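Aminoglycoside N(6')acetyltransferase (Legionella pneumophila subsp. pneumophila, PDB 3F5B) probably transfers an acyl group, most likely acetyl from acetyl-CoA to an amino group of an aminoglycoside, as a member of the GNAT family. Local coordinates at residues Gln19-Leu29 and Ile50-Asn58. Sequence-based numbering, arbitrary orientation. Where two conformers were deposited one is given.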
loop_
_atom_site.group_PDB
_atom_site.type_symbol
_atom_site.label_atom_id
_atom_site.label_comp_id
_atom_site.label_asym_id
_atom_site.label_seq_id
_atom_site.Cartn_x
_atom_site.Cartn_y
_atom_site.Cartn_z
ATOM N N GLN A 19 7.509 -9.545 4.482
ATOM C CA GLN A 19 8.515 -8.779 3.808
ATOM C C GLN A 19 9.069 -9.628 2.683
ATOM O O GLN A 19 9.191 -10.848 2.791
ATOM C CB GLN A 19 9.595 -8.312 4.774
ATOM C CG GLN A 19 9.042 -7.223 5.684
ATOM C CD GLN A 19 9.932 -6.844 6.847
ATOM O OE1 GLN A 19 11.107 -7.197 6.898
ATOM N NE2 GLN A 19 9.344 -6.120 7.830
HETATM N N MSE A 20 9.387 -8.982 1.576
HETATM C CA MSE A 20 9.959 -9.635 0.407
HETATM C C MSE A 20 11.295 -10.291 0.709
HETATM O O MSE A 20 12.079 -9.754 1.502
HETATM C CB MSE A 20 10.182 -8.577 -0.669
HETATM C CG MSE A 20 8.907 -8.028 -1.253
HETATM SE SE MSE A 20 8.278 -9.262 -2.600
HETATM C CE MSE A 20 9.770 -9.119 -3.871
ATOM N N ASN A 21 11.561 -11.413 0.047
ATOM C CA ASN A 21 12.901 -11.989 0.007
ATOM C C ASN A 21 13.321 -12.189 -1.442
ATOM O O ASN A 21 12.496 -12.059 -2.365
ATOM C CB ASN A 21 13.028 -13.270 0.855
ATOM C CG ASN A 21 12.188 -14.421 0.338
ATOM O OD1 ASN A 21 12.266 -14.783 -0.828
ATOM N ND2 ASN A 21 11.393 -15.017 1.218
ATOM N N LYS A 22 14.603 -12.456 -1.665
ATOM C CA LYS A 22 15.153 -12.547 -3.020
ATOM C C LYS A 22 14.438 -13.529 -3.918
ATOM O O LYS A 22 14.454 -13.370 -5.125
ATOM C CB LYS A 22 16.640 -12.924 -3.004
ATOM C CG LYS A 22 17.586 -11.794 -2.678
ATOM C CD LYS A 22 18.996 -12.357 -2.444
ATOM C CE LYS A 22 20.068 -11.302 -2.643
ATOM N NZ LYS A 22 19.991 -10.717 -4.025
ATOM N N SER A 23 13.836 -14.559 -3.343
ATOM C CA SER A 23 13.238 -15.591 -4.168
ATOM C C SER A 23 11.975 -15.100 -4.871
ATOM O O SER A 23 11.496 -15.748 -5.797
ATOM C CB SER A 23 12.955 -16.848 -3.354
ATOM O OG SER A 23 11.952 -16.564 -2.415
ATOM N N GLN A 24 11.447 -13.954 -4.442
ATOM C CA GLN A 24 10.224 -13.401 -5.014
ATOM C C GLN A 24 10.523 -12.203 -5.894
ATOM O O GLN A 24 9.609 -11.580 -6.415
ATOM C CB GLN A 24 9.263 -13.002 -3.898
ATOM C CG GLN A 24 8.681 -14.182 -3.139
ATOM C CD GLN A 24 8.629 -13.965 -1.640
ATOM O OE1 GLN A 24 9.364 -13.137 -1.072
ATOM N NE2 GLN A 24 7.737 -14.707 -0.977
ATOM N N HIS A 25 11.803 -11.873 -6.036
ATOM C CA HIS A 25 12.220 -10.694 -6.779
ATOM C C HIS A 25 11.696 -10.671 -8.235
ATOM O O HIS A 25 11.040 -9.701 -8.663
ATOM C CB HIS A 25 13.754 -10.579 -6.786
ATOM C CG HIS A 25 14.255 -9.194 -7.091
ATOM N ND1 HIS A 25 15.592 -8.859 -7.042
ATOM C CD2 HIS A 25 13.597 -8.061 -7.447
ATOM C CE1 HIS A 25 15.738 -7.583 -7.351
ATOM N NE2 HIS A 25 14.542 -7.074 -7.600
ATOM N N GLU A 26 11.985 -11.739 -8.986
ATOM C CA GLU A 26 11.579 -11.802 -10.376
ATOM C C GLU A 26 10.060 -11.811 -10.530
ATOM O O GLU A 26 9.536 -11.155 -11.431
ATOM C CB GLU A 26 12.269 -12.965 -11.104
ATOM C CG GLU A 26 13.799 -12.808 -11.034
ATOM C CD GLU A 26 14.552 -13.617 -12.040
ATOM O OE1 GLU A 26 14.047 -14.691 -12.493
ATOM O OE2 GLU A 26 15.667 -13.175 -12.370
ATOM N N LEU A 27 9.358 -12.502 -9.624
ATOM C CA LEU A 27 7.879 -12.462 -9.596
ATOM C C LEU A 27 7.326 -11.039 -9.575
ATOM O O LEU A 27 6.442 -10.675 -10.384
ATOM C CB LEU A 27 7.316 -13.271 -8.413
ATOM C CG LEU A 27 5.806 -13.156 -8.116
ATOM C CD1 LEU A 27 4.972 -13.773 -9.206
ATOM C CD2 LEU A 27 5.444 -13.776 -6.765
ATOM N N VAL A 28 7.826 -10.238 -8.628
ATOM C CA VAL A 28 7.346 -8.877 -8.458
ATOM C C VAL A 28 7.815 -8.002 -9.626
ATOM O O VAL A 28 7.057 -7.167 -10.133
ATOM C CB VAL A 28 7.781 -8.290 -7.096
ATOM C CG1 VAL A 28 7.511 -6.789 -7.020
ATOM C CG2 VAL A 28 7.052 -9.042 -5.955
ATOM N N LEU A 29 9.055 -8.197 -10.076
ATOM C CA LEU A 29 9.504 -7.476 -11.276
ATOM C C LEU A 29 8.575 -7.680 -12.509
ATOM O O LEU A 29 8.248 -6.718 -13.236
ATOM C CB LEU A 29 10.972 -7.795 -11.592
ATOM C CG LEU A 29 12.015 -7.040 -10.742
ATOM C CD1 LEU A 29 13.394 -7.625 -11.029
ATOM C CD2 LEU A 29 12.019 -5.530 -11.012
ATOM N N ILE A 50 11.828 0.051 -8.786
ATOM C CA ILE A 50 12.777 -0.991 -9.115
ATOM C C ILE A 50 14.068 -0.822 -8.313
ATOM O O ILE A 50 14.544 -1.784 -7.739
ATOM C CB ILE A 50 13.056 -1.018 -10.649
ATOM C CG1 ILE A 50 11.818 -1.518 -11.411
ATOM C CG2 ILE A 50 14.315 -1.825 -10.995
ATOM C CD1 ILE A 50 11.983 -1.494 -12.941
ATOM N N LYS A 51 14.609 0.404 -8.279
ATOM C CA LYS A 51 15.795 0.725 -7.489
ATOM C C LYS A 51 15.609 0.371 -6.021
ATOM O O LYS A 51 16.464 -0.295 -5.436
ATOM C CB LYS A 51 16.146 2.215 -7.624
ATOM C CG LYS A 51 17.337 2.712 -6.756
ATOM C CD LYS A 51 17.992 3.997 -7.325
ATOM C CE LYS A 51 19.221 4.412 -6.483
ATOM N NZ LYS A 51 20.181 5.284 -7.237
ATOM N N ASP A 52 14.497 0.797 -5.423
ATOM C CA ASP A 52 14.355 0.630 -3.982
ATOM C C ASP A 52 14.173 -0.834 -3.631
ATOM O O ASP A 52 14.646 -1.282 -2.594
ATOM C CB ASP A 52 13.202 1.445 -3.378
ATOM C CG ASP A 52 13.434 1.763 -1.897
ATOM O OD1 ASP A 52 14.391 2.516 -1.613
ATOM O OD2 ASP A 52 12.677 1.270 -1.019
ATOM N N LEU A 53 13.488 -1.578 -4.500
ATOM C CA LEU A 53 13.248 -2.990 -4.247
ATOM C C LEU A 53 14.580 -3.715 -4.227
ATOM O O LEU A 53 14.819 -4.587 -3.379
ATOM C CB LEU A 53 12.286 -3.593 -5.287
ATOM C CG LEU A 53 11.930 -5.069 -5.148
ATOM C CD1 LEU A 53 11.162 -5.346 -3.855
ATOM C CD2 LEU A 53 11.106 -5.532 -6.345
ATOM N N HIS A 54 15.438 -3.352 -5.168
ATOM C CA HIS A 54 16.789 -3.879 -5.221
ATOM C C HIS A 54 17.613 -3.570 -3.946
ATOM O O HIS A 54 18.298 -4.466 -3.410
ATOM C CB HIS A 54 17.496 -3.327 -6.451
ATOM C CG HIS A 54 18.780 -4.025 -6.757
ATOM N ND1 HIS A 54 19.964 -3.739 -6.104
ATOM C CD2 HIS A 54 19.066 -5.008 -7.641
ATOM C CE1 HIS A 54 20.922 -4.510 -6.579
ATOM N NE2 HIS A 54 20.403 -5.286 -7.514
ATOM N N GLU A 55 17.549 -2.322 -3.466
ATOM C CA GLU A 55 18.266 -1.929 -2.232
ATOM C C GLU A 55 17.781 -2.751 -1.028
ATOM O O GLU A 55 18.572 -3.297 -0.246
ATOM C CB GLU A 55 18.088 -0.440 -1.937
ATOM C CG GLU A 55 18.767 0.502 -2.930
ATOM C CD GLU A 55 20.283 0.377 -2.902
ATOM O OE1 GLU A 55 20.888 0.488 -1.810
ATOM O OE2 GLU A 55 20.858 0.156 -3.981
ATOM N N PHE A 56 16.466 -2.849 -0.924
ATOM C CA PHE A 56 15.814 -3.648 0.106
ATOM C C PHE A 56 16.261 -5.102 0.105
ATOM O O PHE A 56 16.539 -5.662 1.171
ATOM C CB PHE A 56 14.302 -3.589 -0.059
ATOM C CG PHE A 56 13.560 -4.272 1.057
ATOM C CD1 PHE A 56 13.386 -3.619 2.301
ATOM C CD2 PHE A 56 13.064 -5.553 0.891
ATOM C CE1 PHE A 56 12.725 -4.247 3.362
ATOM C CE2 PHE A 56 12.390 -6.201 1.943
ATOM C CZ PHE A 56 12.223 -5.549 3.188
ATOM N N LEU A 57 16.326 -5.704 -1.085
ATOM C CA LEU A 57 16.637 -7.121 -1.229
ATOM C C LEU A 57 18.135 -7.412 -1.108
ATOM O O LEU A 57 18.534 -8.521 -0.720
ATOM C CB LEU A 57 16.072 -7.674 -2.540
ATOM C CG LEU A 57 14.533 -7.844 -2.534
ATOM C CD1 LEU A 57 14.022 -8.349 -3.879
ATOM C CD2 LEU A 57 14.075 -8.778 -1.405
ATOM N N ASN A 58 18.965 -6.410 -1.383
ATOM C CA ASN A 58 20.400 -6.651 -1.446
ATOM C C ASN A 58 21.204 -6.020 -0.302
ATOM O O ASN A 58 22.375 -5.696 -0.484
ATOM C CB ASN A 58 20.916 -6.245 -2.827
ATOM C CG ASN A 58 20.370 -7.139 -3.923
ATOM O OD1 ASN A 58 20.897 -8.234 -4.150
ATOM N ND2 ASN A 58 19.296 -6.701 -4.594
HETATM O O HOH W 1 14.685 -4.448 -8.535
#
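Leu57 lays its CD1 methyl over one face of the His25 ring, a CH-pi contact with CD1 3.5 Å from the ring centroid and 18° off the normal. Its other methyl, CD2, rests against the backbone of Met20 and Asn21, so the two methyls span from the loop at 20-21 to the first residue of helix 25-31. Other apolar contacts continue inward: Leu53 CD2 reaches Val28 CG1 at 3.9 Å, and Leu53 CD1 meets Met20 CE, the selenomethionine methyl, in the conformer given. Phe56 turns its edge to Met20 O and Gln19 CB.

Polar links flank this packing, one of them at the edge of the same histidine ring. Lys22 NZ donates to Asn58 OD1 at 2.6 Å, standing 40° out of the carbonyl plane; the chain reaches there by bending at its last torsion. Asn58 ND2 in turn bonds His54 O at 2.7 Å, which fixes the amide's rotation. A water in the plane of the His25 ring bridges NE2 to Ile50 O.

The short axes of 25-29 and 50-57 run antiparallel at 168°, 11.7 Å apart, and Leu53 and Val28 both touch Tyr78 of strand 74-84. Helices 25-31 and 43-57, two of the three that link strands 15-19 and 65-71, pack here on the sheet, as the first helices of a GNAT fold do.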